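Local coordinates for transcriptional regulator, LacI family protein (Rhodococcus jostii, PDB 3K9C) that probably acts as a DNA-binding transcription factor of the LacI family, recognising regulatory DNA and carrying a periplasmic-binding-protein-like domain of the kind that senses small ligands, at residues 236-240 with 241-245; 70-73 with 74-77; 145-148 with 149-153; 30-33 with 34-37; 21-24 with 25-28. One frame throughout, in Å; residues are numbered along the deposited sequence.

Contact 1. Residues 236-240 with 241-245; sequences ISQDA and THMAE
The carboxylate of Asp239 caps the helix that starts next to it, yet it meets the amide of His242 from above its own plane. This N-cap joins strand 235-237 to helix 240-255 in the periplasmic-binding-protein-like fold. Asp239 OD1 accepts from His242 N at 3.1 Å, in a fairly straight bond (164° at the hydrogen) that reaches OD1 47° out of the carboxylate plane. The first torsion of Asp239 puts CG anti to the backbone N (chi1 -158°), which swings the carboxylate round to the first turn of the helix. There OD1 also lies 3.4 Å from His242 CB, and the imidazole plane stands almost perpendicular to the carboxylate. The backbone of the cap residue is used as well: Asp239 O takes Met243 N at 2.9 Å, so one residue receives two amides of the first turn. One step further, Ala244 N bonds to Ala240 O.

Just ahead of the cap, Ser237 OG accepts from Asp239 N, an ST turn between the strand end and the helix start. The selenomethionine Met243 bends at its last torsion and lays its methyl against Gln238, with CE 3.6 Å from Gln238 OE1. The amide nitrogen of Gln238 is engaged elsewhere, with Asp221 and with a bound glycerol, probably from the crystallisation liquor. Ala244 and Thr241 pack on helix 24-39. The methyl also touches backbone: Met243 CE lies 3.3 Å from Gln238 O.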
loop_
_atom_site.group_PDB
_atom_site.type_symbol
_atom_site.label_atom_id
_atom_site.label_comp_id
_atom_site.label_asym_id
_atom_site.label_seq_id
_atom_site.Cartn_x
_atom_site.Cartn_y
_atom_site.Cartn_z
ATOM N N ILE B 236 -8.483 -9.087 -13.154
ATOM C CA ILE B 236 -7.723 -9.380 -14.356
ATOM C C ILE B 236 -6.237 -9.235 -14.070
ATOM O O ILE B 236 -5.769 -8.148 -13.711
ATOM C CB ILE B 236 -8.109 -8.422 -15.496
ATOM C CG1 ILE B 236 -9.556 -8.686 -15.903
ATOM C CG2 ILE B 236 -7.175 -8.604 -16.672
ATOM C CD1 ILE B 236 -10.115 -7.623 -16.766
ATOM N N SER B 237 -5.496 -10.329 -14.222
ATOM C CA SER B 237 -4.062 -10.301 -13.968
ATOM C C SER B 237 -3.261 -9.779 -15.139
ATOM O O SER B 237 -3.600 -10.017 -16.297
ATOM C CB SER B 237 -3.544 -11.695 -13.612
ATOM O OG SER B 237 -2.125 -11.720 -13.642
ATOM N N GLN B 238 -2.188 -9.065 -14.819
ATOM C CA GLN B 238 -1.289 -8.523 -15.822
ATOM C C GLN B 238 0.005 -9.314 -15.738
ATOM O O GLN B 238 0.971 -9.035 -16.449
ATOM C CB GLN B 238 -0.998 -7.058 -15.537
ATOM C CG GLN B 238 -2.211 -6.169 -15.540
ATOM C CD GLN B 238 -1.855 -4.755 -15.940
ATOM O OE1 GLN B 238 -1.340 -4.521 -17.035
ATOM N NE2 GLN B 238 -2.122 -3.804 -15.056
ATOM N N ASP B 239 0.010 -10.298 -14.844
ATOM C CA ASP B 239 1.167 -11.158 -14.627
ATOM C C ASP B 239 2.395 -10.331 -14.285
ATOM O O ASP B 239 3.318 -10.213 -15.086
ATOM C CB ASP B 239 1.455 -11.999 -15.869
ATOM C CG ASP B 239 2.259 -13.243 -15.546
ATOM O OD1 ASP B 239 3.187 -13.152 -14.707
ATOM O OD2 ASP B 239 1.966 -14.308 -16.131
ATOM N N ALA B 240 2.393 -9.768 -13.082
ATOM C CA ALA B 240 3.484 -8.930 -12.598
ATOM C C ALA B 240 4.883 -9.548 -12.776
ATOM O O ALA B 240 5.819 -8.877 -13.238
ATOM C CB ALA B 240 3.245 -8.593 -11.130
ATOM N N THR B 241 5.032 -10.815 -12.413
ATOM C CA THR B 241 6.329 -11.463 -12.536
ATOM C C THR B 241 6.858 -11.425 -13.969
ATOM O O THR B 241 7.987 -11.002 -14.200
ATOM C CB THR B 241 6.275 -12.917 -12.053
ATOM O OG1 THR B 241 5.763 -12.955 -10.718
ATOM C CG2 THR B 241 7.674 -13.524 -12.057
ATOM N N HIS B 242 6.045 -11.847 -14.930
ATOM C CA HIS B 242 6.481 -11.839 -16.328
ATOM C C HIS B 242 6.679 -10.415 -16.850
ATOM O O HIS B 242 7.557 -10.161 -17.672
ATOM C CB HIS B 242 5.473 -12.571 -17.215
ATOM C CG HIS B 242 5.913 -12.702 -18.643
ATOM N ND1 HIS B 242 5.102 -13.225 -19.628
ATOM C CD2 HIS B 242 7.082 -12.385 -19.249
ATOM C CE1 HIS B 242 5.753 -13.223 -20.779
ATOM N NE2 HIS B 242 6.957 -12.719 -20.576
HETATM N N MSE B 243 5.858 -9.485 -16.378
HETATM C CA MSE B 243 5.990 -8.105 -16.805
HETATM C C MSE B 243 7.307 -7.527 -16.266
HETATM O O MSE B 243 8.009 -6.807 -16.970
HETATM C CB MSE B 243 4.800 -7.284 -16.309
HETATM C CG MSE B 243 4.659 -5.940 -16.998
HETATM SE SE MSE B 243 2.986 -5.084 -16.498
HETATM C CE MSE B 243 1.847 -6.098 -17.681
ATOM N N ALA B 244 7.642 -7.860 -15.022
ATOM C CA ALA B 244 8.878 -7.378 -14.405
ATOM C C ALA B 244 10.111 -7.933 -15.121
ATOM O O ALA B 244 11.065 -7.201 -15.388
ATOM C CB ALA B 244 8.917 -7.768 -12.935
ATOM N N GLU B 245 10.095 -9.232 -15.427
ATOM C CA GLU B 245 11.221 -9.864 -16.112
ATOM C C GLU B 245 11.409 -9.264 -17.497
ATOM O O GLU B 245 12.535 -9.046 -17.937
ATOM C CB GLU B 245 11.001 -11.378 -16.254
ATOM C CG GLU B 245 10.820 -12.128 -14.956
ATOM C CD GLU B 245 11.047 -13.625 -15.119
ATOM O OE1 GLU B 245 12.199 -14.019 -15.410
ATOM O OE2 GLU B 245 10.082 -14.408 -14.959
#

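Contact 2. Residues 70-73 with 74-77; sequences AILL and GTRF
Leu72 and Thr75 face each other across a sharp bend where strand 67-73 runs out into the loop before helix 79-86. At its base, Leu72 CB sits 3.6 Å from Thr75 CB, with Thr75 CG2 a little further off. The first torsion (chi1 -47°) sets CG beside the backbone N, and from CG the chain stays extended, carrying CD1 on past the threonine. This methyl does most of the touching: Leu72 CD1 lies 3.6 Å from Thr75 OG1 and, beyond it, 4.1 Å from Phe77 CD2, approaching the ring obliquely. The side chain of Leu72 also packs on Val18 of strand 13-20.

The bend itself is made by Gly74, whose positive phi (51°) turns the chain; a CB there would press on the carbonyl carbon of Leu73. Next along, Thr75 OG1 accepts from Phe77 N at 3.2 Å, nearly straight at 169°, which makes an ST turn and brings the phenyl ring back toward Leu72. The same hydroxyl is hydrogen-bonded to Glu55 OE2, while Arg96 reaches the carbonyl oxygens of Thr75 and Phe77.

No hydrogen bond runs between 70-73 and 74-77; beyond the continuous chain, their side chains meet by van der Waals packing alone. The buried threonine hydroxyl spends its polarity on a backbone amide and a carboxylate, and this lets a leucine methyl lie against it without leaving the oxygen lacking partners.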
loop_
_atom_site.group_PDB
_atom_site.type_symbol
_atom_site.label_atom_id
_atom_site.label_comp_id
_atom_site.label_asym_id
_atom_site.label_seq_id
_atom_site.Cartn_x
_atom_site.Cartn_y
_atom_site.Cartn_z
ATOM N N ALA B 70 16.688 3.526 -17.078
ATOM C CA ALA B 70 15.631 4.036 -16.226
ATOM C C ALA B 70 14.326 3.372 -16.624
ATOM O O ALA B 70 13.894 3.483 -17.770
ATOM C CB ALA B 70 15.513 5.557 -16.368
ATOM N N ILE B 71 13.723 2.666 -15.673
ATOM C CA ILE B 71 12.444 1.992 -15.875
ATOM C C ILE B 71 11.384 2.789 -15.100
ATOM O O ILE B 71 11.421 2.858 -13.865
ATOM C CB ILE B 71 12.492 0.561 -15.329
ATOM C CG1 ILE B 71 13.492 -0.266 -16.133
ATOM C CG2 ILE B 71 11.102 -0.061 -15.372
ATOM C CD1 ILE B 71 13.779 -1.613 -15.530
ATOM N N LEU B 72 10.450 3.400 -15.824
ATOM C CA LEU B 72 9.405 4.204 -15.198
ATOM C C LEU B 72 8.071 3.455 -15.147
ATOM O O LEU B 72 7.489 3.130 -16.184
ATOM C CB LEU B 72 9.216 5.521 -15.967
ATOM C CG LEU B 72 10.452 6.350 -16.355
ATOM C CD1 LEU B 72 9.990 7.668 -16.976
ATOM C CD2 LEU B 72 11.324 6.624 -15.146
ATOM N N LEU B 73 7.583 3.184 -13.941
ATOM C CA LEU B 73 6.309 2.488 -13.802
ATOM C C LEU B 73 5.126 3.459 -13.901
ATOM O O LEU B 73 5.004 4.383 -13.108
ATOM C CB LEU B 73 6.253 1.742 -12.467
ATOM C CG LEU B 73 7.425 0.829 -12.112
ATOM C CD1 LEU B 73 7.029 -0.054 -10.920
ATOM C CD2 LEU B 73 7.807 -0.030 -13.308
ATOM N N GLY B 74 4.267 3.248 -14.894
ATOM C CA GLY B 74 3.106 4.106 -15.073
ATOM C C GLY B 74 3.406 5.597 -15.096
ATOM O O GLY B 74 2.656 6.392 -14.539
ATOM N N THR B 75 4.495 5.980 -15.749
ATOM C CA THR B 75 4.894 7.382 -15.833
ATOM C C THR B 75 3.859 8.284 -16.512
ATOM O O THR B 75 3.099 7.841 -17.374
ATOM C CB THR B 75 6.242 7.523 -16.587
ATOM O OG1 THR B 75 6.664 8.894 -16.567
ATOM C CG2 THR B 75 6.100 7.061 -18.029
ATOM N N ARG B 76 3.851 9.555 -16.122
ATOM C CA ARG B 76 2.928 10.533 -16.686
ATOM C C ARG B 76 3.676 11.554 -17.555
ATOM O O ARG B 76 3.096 12.550 -17.995
ATOM C CB ARG B 76 2.173 11.267 -15.567
ATOM C CG ARG B 76 1.512 10.353 -14.540
ATOM C CD ARG B 76 0.511 9.413 -15.180
ATOM N NE ARG B 76 -0.736 10.091 -15.519
ATOM C CZ ARG B 76 -1.638 10.484 -14.625
ATOM N NH1 ARG B 76 -1.436 10.262 -13.330
ATOM N NH2 ARG B 76 -2.742 11.102 -15.025
ATOM N N PHE B 77 4.961 11.303 -17.787
ATOM C CA PHE B 77 5.788 12.182 -18.612
ATOM C C PHE B 77 5.250 12.243 -20.033
ATOM O O PHE B 77 4.841 11.222 -20.587
ATOM C CB PHE B 77 7.226 11.660 -18.681
ATOM C CG PHE B 77 8.089 12.064 -17.524
ATOM C CD1 PHE B 77 7.582 12.839 -16.481
ATOM C CD2 PHE B 77 9.436 11.706 -17.501
ATOM C CE1 PHE B 77 8.399 13.253 -15.440
ATOM C CE2 PHE B 77 10.268 12.118 -16.457
ATOM C CZ PHE B 77 9.745 12.896 -15.425
#

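Contact 3. Residues 145-148 with 149-153; sequences AGFL and AAMDR
Phe147 and Met151, one turn apart on helix 140-153, lie side by side and point the same way, with CG of the selenomethionine over one face of the phenyl ring. Met151 CG makes a CH-pi contact 3.9 Å from the centroid of the Phe147 ring, only 21° off the ring normal. It is displaced toward the far rim, where Phe147 CZ is 3.6 Å from Met151 CG. Bends at chi2 and chi3 (-63° and -81°) fold the selenomethionine back, bringing Met151 SE obliquely to 4.8 Å from the Phe147 centroid, a Met-aromatic contact. The ring also meets His131 and packs on Val118 of helix 110-123. An alanine in place of Phe147 would probably take away the face that Met151 CG lies on and the aromatic neighbour of SE, leaving a gap beside Val118.

Ala149 N bonds to Ala145 O, and Ala149 CB lies 3.3 Å from Ala145 O as well. Leu148 O receives Asp152 N and lies 3.4 Å from Asp152 CB.

The helix is the crossover of a beta-alpha-beta unit between strands 129-133 and 160-164: Phe147 and Met151 pack on Ile129 of the first strand, Phe147 and Leu148 on Val162 of the second.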
loop_
_atom_site.group_PDB
_atom_site.type_symbol
_atom_site.label_atom_id
_atom_site.label_comp_id
_atom_site.label_asym_id
_atom_site.label_seq_id
_atom_site.Cartn_x
_atom_site.Cartn_y
_atom_site.Cartn_z
ATOM N N ALA B 145 -12.230 2.322 -23.867
ATOM C CA ALA B 145 -12.563 1.981 -25.248
ATOM C C ALA B 145 -12.789 0.475 -25.358
ATOM O O ALA B 145 -13.725 0.018 -26.005
ATOM C CB ALA B 145 -11.444 2.408 -26.177
ATOM N N GLY B 146 -11.924 -0.297 -24.718
ATOM C CA GLY B 146 -12.094 -1.731 -24.759
ATOM C C GLY B 146 -13.426 -2.145 -24.165
ATOM O O GLY B 146 -14.078 -3.052 -24.682
ATOM N N PHE B 147 -13.835 -1.491 -23.077
ATOM C CA PHE B 147 -15.108 -1.818 -22.423
ATOM C C PHE B 147 -16.309 -1.554 -23.335
ATOM O O PHE B 147 -17.213 -2.384 -23.452
ATOM C CB PHE B 147 -15.293 -1.000 -21.134
ATOM C CG PHE B 147 -16.630 -1.199 -20.481
ATOM C CD1 PHE B 147 -16.914 -2.375 -19.792
ATOM C CD2 PHE B 147 -17.631 -0.241 -20.610
ATOM C CE1 PHE B 147 -18.185 -2.598 -19.245
ATOM C CE2 PHE B 147 -18.902 -0.455 -20.068
ATOM C CZ PHE B 147 -19.180 -1.633 -19.388
ATOM N N LEU B 148 -16.327 -0.377 -23.947
ATOM C CA LEU B 148 -17.416 -0.001 -24.838
ATOM C C LEU B 148 -17.450 -0.909 -26.071
ATOM O O LEU B 148 -18.518 -1.293 -26.540
ATOM C CB LEU B 148 -17.255 1.468 -25.251
ATOM C CG LEU B 148 -17.472 2.469 -24.109
ATOM C CD1 LEU B 148 -17.068 3.879 -24.533
ATOM C CD2 LEU B 148 -18.928 2.426 -23.699
ATOM N N ALA B 149 -16.277 -1.257 -26.585
ATOM C CA ALA B 149 -16.202 -2.122 -27.757
ATOM C C ALA B 149 -16.759 -3.496 -27.430
ATOM O O ALA B 149 -17.569 -4.042 -28.179
ATOM C CB ALA B 149 -14.763 -2.245 -28.231
ATOM N N ALA B 150 -16.324 -4.058 -26.307
ATOM C CA ALA B 150 -16.791 -5.375 -25.907
ATOM C C ALA B 150 -18.296 -5.370 -25.666
ATOM O O ALA B 150 -18.982 -6.321 -26.022
ATOM C CB ALA B 150 -16.055 -5.840 -24.654
HETATM N N MSE B 151 -18.821 -4.316 -25.051
HETATM C CA MSE B 151 -20.260 -4.280 -24.807
HETATM C C MSE B 151 -21.016 -4.259 -26.142
HETATM O O MSE B 151 -22.056 -4.904 -26.298
HETATM C CB MSE B 151 -20.640 -3.056 -23.958
HETATM C CG MSE B 151 -20.235 -3.134 -22.482
HETATM SE SE MSE B 151 -21.142 -4.593 -21.570
HETATM C CE MSE B 151 -22.868 -3.735 -21.221
ATOM N N ASP B 152 -20.469 -3.525 -27.102
ATOM C CA ASP B 152 -21.078 -3.401 -28.416
ATOM C C ASP B 152 -21.064 -4.743 -29.150
ATOM O O ASP B 152 -22.017 -5.084 -29.852
ATOM C CB ASP B 152 -20.338 -2.329 -29.225
ATOM C CG ASP B 152 -21.046 -1.974 -30.523
ATOM O OD1 ASP B 152 -22.298 -2.012 -30.569
ATOM O OD2 ASP B 152 -20.341 -1.636 -31.493
ATOM N N ARG B 153 -19.992 -5.510 -28.964
ATOM C CA ARG B 153 -19.864 -6.816 -29.603
ATOM C C ARG B 153 -20.948 -7.771 -29.106
ATOM O O ARG B 153 -21.347 -8.689 -29.823
ATOM C CB ARG B 153 -18.489 -7.425 -29.316
ATOM C CG ARG B 153 -17.721 -7.834 -30.567
ATOM C CD ARG B 153 -16.547 -8.749 -30.243
ATOM N NE ARG B 153 -15.608 -8.152 -29.295
ATOM C CZ ARG B 153 -14.921 -7.035 -29.515
ATOM N NH1 ARG B 153 -15.061 -6.372 -30.661
ATOM N NH2 ARG B 153 -14.084 -6.583 -28.590
#

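Contact 4. Residues 30-33 with 34-37; sequences VEQI and YAAA
Four successive i to i+4 backbone bonds carry helix 24-39 from Val30 to Ala37, from a 2.8 Å pair at Ala37 N and Ile33 O to a weak, stretched one of 3.3 Å between Ala35 N and Glu31 O. Along one flank, Val30 and Tyr34 lie side by side and point the same way. Val30 CG1, anti to the backbone N (chi1 163°), is the branch that touches, and it sits 3.7 Å from both Tyr34 CD1 and Tyr34 CE1. The same part of the ring also nears the backbone obliquely, Tyr34 CD1 lying 3.5 Å from Val30 O, which already accepts from Tyr34 N in a bond of 167° at the hydrogen.

The hydroxyl of Tyr34 leaves the subunit: it is hydrogen-bonded to the backbone N of Ala48 of the second subunit, and Arg53 of that subunit makes a cation-pi contact with the ring. Glu31 likewise bonds through OE2 to Ser52 of the second subunit.

Small residues fill the following turn; Ala37 CB rests 3.1 Å from Ile33 O. Ile33 itself reaches Val17 and Leu73 of the sheet. The arrangement is that of the crossover helix in a beta-alpha-beta unit of a Rossmann-like half, between strands 13-20 and 42-49, with one flank given over to the dimer interface.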
loop_
_atom_site.group_PDB
_atom_site.type_symbol
_atom_site.label_atom_id
_atom_site.label_comp_id
_atom_site.label_asym_id
_atom_site.label_seq_id
_atom_site.Cartn_x
_atom_site.Cartn_y
_atom_site.Cartn_z
ATOM N N VAL B 30 7.563 -3.768 -8.422
ATOM C CA VAL B 30 8.876 -3.500 -7.833
ATOM C C VAL B 30 9.474 -4.771 -7.232
ATOM O O VAL B 30 10.641 -5.088 -7.471
ATOM C CB VAL B 30 8.806 -2.424 -6.719
ATOM C CG1 VAL B 30 10.067 -2.482 -5.869
ATOM C CG2 VAL B 30 8.659 -1.024 -7.341
ATOM N N GLU B 31 8.684 -5.489 -6.439
ATOM C CA GLU B 31 9.169 -6.714 -5.824
ATOM C C GLU B 31 9.729 -7.654 -6.872
ATOM O O GLU B 31 10.831 -8.174 -6.722
ATOM C CB GLU B 31 8.056 -7.427 -5.051
ATOM C CG GLU B 31 8.466 -8.804 -4.536
ATOM C CD GLU B 31 7.432 -9.406 -3.599
ATOM O OE1 GLU B 31 6.303 -8.870 -3.522
ATOM O OE2 GLU B 31 7.745 -10.422 -2.944
ATOM N N GLN B 32 8.966 -7.871 -7.937
ATOM C CA GLN B 32 9.410 -8.756 -8.999
ATOM C C GLN B 32 10.589 -8.193 -9.802
ATOM O O GLN B 32 11.448 -8.953 -10.258
ATOM C CB GLN B 32 8.226 -9.102 -9.913
ATOM C CG GLN B 32 7.129 -9.843 -9.168
ATOM C CD GLN B 32 7.649 -11.111 -8.512
ATOM O OE1 GLN B 32 7.144 -11.546 -7.476
ATOM N NE2 GLN B 32 8.652 -11.718 -9.125
ATOM N N ILE B 33 10.650 -6.872 -9.974
ATOM C CA ILE B 33 11.763 -6.278 -10.712
ATOM C C ILE B 33 13.064 -6.540 -9.964
ATOM O O ILE B 33 14.080 -6.882 -10.567
ATOM C CB ILE B 33 11.568 -4.760 -10.914
ATOM C CG1 ILE B 33 10.437 -4.530 -11.928
ATOM C CG2 ILE B 33 12.875 -4.116 -11.397
ATOM C CD1 ILE B 33 10.041 -3.077 -12.110
ATOM N N TYR B 34 13.021 -6.381 -8.646
ATOM C CA TYR B 34 14.178 -6.629 -7.801
ATOM C C TYR B 34 14.680 -8.051 -8.050
ATOM O O TYR B 34 15.876 -8.272 -8.234
ATOM C CB TYR B 34 13.798 -6.512 -6.328
ATOM C CG TYR B 34 14.102 -5.187 -5.662
ATOM C CD1 TYR B 34 13.081 -4.434 -5.094
ATOM C CD2 TYR B 34 15.421 -4.731 -5.517
ATOM C CE1 TYR B 34 13.350 -3.261 -4.385
ATOM C CE2 TYR B 34 15.706 -3.555 -4.811
ATOM C CZ TYR B 34 14.661 -2.829 -4.244
ATOM O OH TYR B 34 14.905 -1.688 -3.521
ATOM N N ALA B 35 13.752 -9.005 -8.048
ATOM C CA ALA B 35 14.090 -10.410 -8.246
ATOM C C ALA B 35 14.638 -10.696 -9.641
ATOM O O ALA B 35 15.645 -11.395 -9.784
ATOM C CB ALA B 35 12.865 -11.292 -7.959
ATOM N N ALA B 36 13.992 -10.160 -10.672
ATOM C CA ALA B 36 14.461 -10.374 -12.041
ATOM C C ALA B 36 15.853 -9.752 -12.199
ATOM O O ALA B 36 16.751 -10.333 -12.818
ATOM C CB ALA B 36 13.489 -9.752 -13.035
ATOM N N ALA B 37 16.018 -8.569 -11.616
ATOM C CA ALA B 37 17.278 -7.844 -11.665
ATOM C C ALA B 37 18.413 -8.683 -11.083
ATOM O O ALA B 37 19.476 -8.817 -11.692
ATOM C CB ALA B 37 17.149 -6.539 -10.888
#

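Contact 5. Residues 21-24 with 25-28; sequences LQQP and FHGD
Gln23 lays its CG over one face of the His26 imidazole at the N-cap of helix 24-39, where the loop after strand 13-20 turns into the first helix of the alpha/beta fold. Gln23 CG is 4.0 Å from the centroid of the His26 ring and 17° off its normal, a CH-pi contact shifted toward the rim, with Gln23 CG 3.8 Å from His26 CD2. Because chi1 of Gln23 (-171°) sets CG anti to the backbone N, the aliphatic part of the chain meets the ring.

The cap carbonyl holds the turn: Gln23 O accepts from Gly27 N at 3.0 Å and, weakly and at a bent 121°, from His26 N. Outward, the imidazole is fixed by His26 ND1, hydrogen-bonded to Glu20 N at the end of the strand. A leucine replacing His26 would probably leave Glu20 N without that partner and take away the flat face under Gln23.

Phe25 packs on Met243 and Gln238 near a bound glycerol, and Pro24 touches Arg195 of helix 194-206. From the loop, Gln22 NE2 bonds Asp28 OD1 of the second subunit. Within the chain, Asp28 N bonds Pro24 O at 3.2 Å, the donor lying in the carbonyl plane.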
loop_
_atom_site.group_PDB
_atom_site.type_symbol
_atom_site.label_atom_id
_atom_site.label_comp_id
_atom_site.label_asym_id
_atom_site.label_seq_id
_atom_site.Cartn_x
_atom_site.Cartn_y
_atom_site.Cartn_z
ATOM N N LEU B 21 4.768 5.437 -4.614
ATOM C CA LEU B 21 4.729 4.935 -3.249
ATOM C C LEU B 21 3.280 4.579 -2.876
ATOM O O LEU B 21 2.340 5.295 -3.220
ATOM C CB LEU B 21 5.267 6.002 -2.290
ATOM C CG LEU B 21 5.938 5.512 -1.005
ATOM C CD1 LEU B 21 7.109 4.613 -1.360
ATOM C CD2 LEU B 21 6.419 6.702 -0.177
ATOM N N GLN B 22 3.102 3.463 -2.184
ATOM C CA GLN B 22 1.769 3.042 -1.766
ATOM C C GLN B 22 0.783 2.737 -2.906
ATOM O O GLN B 22 -0.426 2.867 -2.729
ATOM C CB GLN B 22 1.151 4.096 -0.842
ATOM C CG GLN B 22 2.030 4.466 0.335
ATOM C CD GLN B 22 1.262 5.169 1.430
ATOM O OE1 GLN B 22 0.305 4.617 1.974
ATOM N NE2 GLN B 22 1.677 6.389 1.768
ATOM N N GLN B 23 1.289 2.362 -4.076
ATOM C CA GLN B 23 0.407 1.999 -5.180
ATOM C C GLN B 23 0.541 0.481 -5.245
ATOM O O GLN B 23 1.584 -0.037 -5.608
ATOM C CB GLN B 23 0.868 2.628 -6.494
ATOM C CG GLN B 23 -0.130 2.467 -7.622
ATOM C CD GLN B 23 -1.428 3.215 -7.349
ATOM O OE1 GLN B 23 -1.430 4.440 -7.201
ATOM N NE2 GLN B 23 -2.537 2.482 -7.276
ATOM N N PRO B 24 -0.520 -0.248 -4.881
ATOM C CA PRO B 24 -0.516 -1.716 -4.884
ATOM C C PRO B 24 0.190 -2.387 -6.062
ATOM O O PRO B 24 1.128 -3.163 -5.865
ATOM C CB PRO B 24 -2.002 -2.060 -4.815
ATOM C CG PRO B 24 -2.543 -0.934 -3.969
ATOM C CD PRO B 24 -1.872 0.266 -4.597
ATOM N N PHE B 25 -0.252 -2.084 -7.277
ATOM C CA PHE B 25 0.344 -2.680 -8.463
ATOM C C PHE B 25 1.825 -2.334 -8.659
ATOM O O PHE B 25 2.572 -3.147 -9.183
ATOM C CB PHE B 25 -0.452 -2.301 -9.713
ATOM C CG PHE B 25 0.001 -3.018 -10.955
ATOM C CD1 PHE B 25 0.052 -4.413 -10.989
ATOM C CD2 PHE B 25 0.389 -2.308 -12.081
ATOM C CE1 PHE B 25 0.487 -5.085 -12.130
ATOM C CE2 PHE B 25 0.824 -2.963 -13.222
ATOM C CZ PHE B 25 0.874 -4.358 -13.249
ATOM N N HIS B 26 2.250 -1.135 -8.257
ATOM C CA HIS B 26 3.668 -0.785 -8.401
ATOM C C HIS B 26 4.475 -1.572 -7.379
ATOM O O HIS B 26 5.631 -1.923 -7.627
ATOM C CB HIS B 26 3.909 0.713 -8.206
ATOM C CG HIS B 26 3.369 1.561 -9.313
ATOM N ND1 HIS B 26 3.777 2.861 -9.518
ATOM C CD2 HIS B 26 2.427 1.309 -10.253
ATOM C CE1 HIS B 26 3.106 3.377 -10.532
ATOM N NE2 HIS B 26 2.279 2.456 -10.996
ATOM N N GLY B 27 3.866 -1.838 -6.226
ATOM C CA GLY B 27 4.537 -2.635 -5.214
ATOM C C GLY B 27 4.831 -4.039 -5.743
ATOM O O GLY B 27 5.936 -4.556 -5.562
ATOM N N ASP B 28 3.852 -4.663 -6.399
ATOM C CA ASP B 28 4.047 -6.007 -6.965
ATOM C C ASP B 28 5.135 -5.991 -8.036
ATOM O O ASP B 28 5.992 -6.869 -8.078
ATOM C CB ASP B 28 2.763 -6.534 -7.614
ATOM C CG ASP B 28 1.647 -6.766 -6.618
ATOM O OD1 ASP B 28 1.892 -7.387 -5.561
ATOM O OD2 ASP B 28 0.510 -6.334 -6.907
#

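Overall arrangement
From the N terminus the chain first meets contact 5, which turns strand 13-20 into helix 24-39; contact 4 follows directly on that helix, and both face the second subunit. Contact 2 closes the bend after strand 67-73, and its Leu73 packs on Val30 and Ile33 of contact 4. Contact 3, on helix 140-153, stands apart in the other sheet's half, its centre about 34 Å from that of contact 4. Contact 1 comes last and starts helix 240-255, touching contact 4 through Ala244 and Gln32 and contact 5 through Met243 and Phe25. All five are local and in series; none nests or crosses, and contacts 1, 2, 4 and 5 gather round helix 24-39.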